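Local coordinates for chloramphenicol acetyltransferase (Aliivibrio fischeri, PDB 6PXA), which probably transfers the acetyl group of acetyl-CoA to the 3-hydroxyl of chloramphenicol, and here holds the bile acid taurocholic acid, at residues 190-193 with 194-197. Sequence-based numbering, arbitrary orientation.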
loop_
_atom_site.group_PDB
_atom_site.type_symbol
_atom_site.label_atom_id
_atom_site.label_comp_id
_atom_site.label_asym_id
_atom_site.label_seq_id
_atom_site.Cartn_x
_atom_site.Cartn_y
_atom_site.Cartn_z
ATOM N N ASP B 190 -26.771 3.243 -19.890
ATOM C CA ASP B 190 -28.051 2.545 -19.867
ATOM C C ASP B 190 -28.679 2.405 -21.252
ATOM O O ASP B 190 -29.706 1.744 -21.382
ATOM C CB ASP B 190 -29.016 3.263 -18.925
ATOM C CG ASP B 190 -28.688 3.025 -17.463
ATOM O OD1 ASP B 190 -28.109 1.962 -17.145
ATOM O OD2 ASP B 190 -29.031 3.888 -16.625
ATOM N N TRP B 191 -28.077 3.000 -22.285
ATOM C CA TRP B 191 -28.609 2.914 -23.641
ATOM C C TRP B 191 -28.557 1.476 -24.155
ATOM O O TRP B 191 -27.689 0.696 -23.747
ATOM C CB TRP B 191 -27.802 3.796 -24.593
ATOM C CG TRP B 191 -27.854 5.255 -24.319
ATOM C CD1 TRP B 191 -28.553 5.878 -23.335
ATOM C CD2 TRP B 191 -27.169 6.283 -25.042
ATOM N NE1 TRP B 191 -28.345 7.234 -23.395
ATOM C CE2 TRP B 191 -27.503 7.509 -24.439
ATOM C CE3 TRP B 191 -26.290 6.284 -26.134
ATOM C CZ2 TRP B 191 -26.991 8.732 -24.892
ATOM C CZ3 TRP B 191 -25.789 7.491 -26.581
ATOM C CH2 TRP B 191 -26.148 8.699 -25.968
ATOM N N PRO B 192 -29.433 1.119 -25.099
ATOM C CA PRO B 192 -29.285 -0.173 -25.773
ATOM C C PRO B 192 -27.923 -0.259 -26.436
ATOM O O PRO B 192 -27.326 0.756 -26.813
ATOM C CB PRO B 192 -30.420 -0.177 -26.807
ATOM C CG PRO B 192 -31.399 0.861 -26.314
ATOM C CD PRO B 192 -30.524 1.915 -25.691
ATOM N N LEU B 193 -27.417 -1.488 -26.551
ATOM C CA LEU B 193 -26.024 -1.659 -26.952
ATOM C C LEU B 193 -25.761 -1.076 -28.335
ATOM O O LEU B 193 -24.689 -0.515 -28.580
ATOM C CB LEU B 193 -25.645 -3.136 -26.911
ATOM C CG LEU B 193 -24.379 -3.572 -27.649
ATOM C CD1 LEU B 193 -23.104 -2.947 -27.039
ATOM C CD2 LEU B 193 -24.289 -5.090 -27.655
ATOM N N GLN B 194 -26.729 -1.175 -29.252
ATOM C CA GLN B 194 -26.501 -0.644 -30.591
ATOM C C GLN B 194 -26.352 0.878 -30.578
ATOM O O GLN B 194 -25.682 1.439 -31.447
ATOM C CB GLN B 194 -27.638 -1.070 -31.535
ATOM C CG GLN B 194 -27.381 -0.773 -33.017
ATOM C CD GLN B 194 -26.100 -1.415 -33.552
ATOM O OE1 GLN B 194 -25.919 -2.631 -33.480
ATOM N NE2 GLN B 194 -25.205 -0.590 -34.087
ATOM N N HIS B 195 -26.959 1.566 -29.610
ATOM C CA HIS B 195 -26.814 3.018 -29.546
ATOM C C HIS B 195 -25.445 3.402 -29.000
ATOM O O HIS B 195 -24.870 4.419 -29.401
ATOM C CB HIS B 195 -27.915 3.627 -28.679
ATOM C CG HIS B 195 -29.218 3.805 -29.393
ATOM N ND1 HIS B 195 -29.330 4.523 -30.566
ATOM C CD2 HIS B 195 -30.472 3.383 -29.089
ATOM C CE1 HIS B 195 -30.592 4.522 -30.961
ATOM N NE2 HIS B 195 -31.304 3.840 -30.082
ATOM N N ILE B 196 -24.927 2.615 -28.066
ATOM C CA ILE B 196 -23.566 2.833 -27.589
ATOM C C ILE B 196 -22.575 2.567 -28.708
ATOM O O ILE B 196 -21.636 3.342 -28.922
ATOM C CB ILE B 196 -23.291 1.959 -26.357
ATOM C CG1 ILE B 196 -24.278 2.328 -25.243
ATOM C CG2 ILE B 196 -21.824 2.128 -25.883
ATOM C CD1 ILE B 196 -24.151 1.523 -23.968
ATOM N N LYS B 197 -22.763 1.466 -29.434
ATOM C CA LYS B 197 -21.953 1.211 -30.616
ATOM C C LYS B 197 -22.042 2.372 -31.600
ATOM O O LYS B 197 -21.013 2.888 -32.057
ATOM C CB LYS B 197 -22.385 -0.106 -31.260
ATOM C CG LYS B 197 -22.174 -1.296 -30.336
ATOM C CD LYS B 197 -22.500 -2.611 -31.022
ATOM C CE LYS B 197 -21.565 -2.871 -32.185
ATOM N NZ LYS B 197 -21.741 -4.240 -32.743
#
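Pro192 O is gripped by two amides of the helix that starts just after it. His195 N reaches Pro192 O at 2.9 Å from above the carbonyl plane, with a bent N-H (134°). Ile196 N lies in that plane, and its bond to Pro192 O is longer at 3.3 Å but straighter. One step on, Lys197 N bonds Leu193 O at 2.9 Å in the ordinary i to i+4 fashion. Pro192 occupies the N-cap position of helix 193-198, one of the helices that follow the left-handed beta-helix of this hexapeptide-repeat acyltransferase. The proline side chain has no donor or acceptor to offer the first turn. Its ring instead lies alongside His195, with Pro192 CD 3.7 Å from His195 CD2 and Pro192 CG at the edge of the imidazole, in its plane. His195 ND1 is hydrogen-bonded to Tyr214 OH on helix 208-219. Trp191 crosses His195 at about a right angle, Trp191 CE3 lying 4.0 Å from His195 CB. Trp191 CB packs on Ile196 CG1 at 3.9 Å. Ile196 has CG1 anti to its carbonyl carbon (chi1 -60°) and runs on extended, which carries Ile196 CD1 back to within 3.6 Å of Trp191 O. The indole is buried: Trp191 NE1 donates to Ile186 O, and the ring meets that of Phe215 with the planes about 25° apart. On a more exposed side of the helix, Leu193 CD1 lies 3.8 Å from Lys197 CG, on the aliphatic part of the lysine. Phe108 of the second subunit packs on both Leu193 and Ile196, bringing this first turn to the subunit interface.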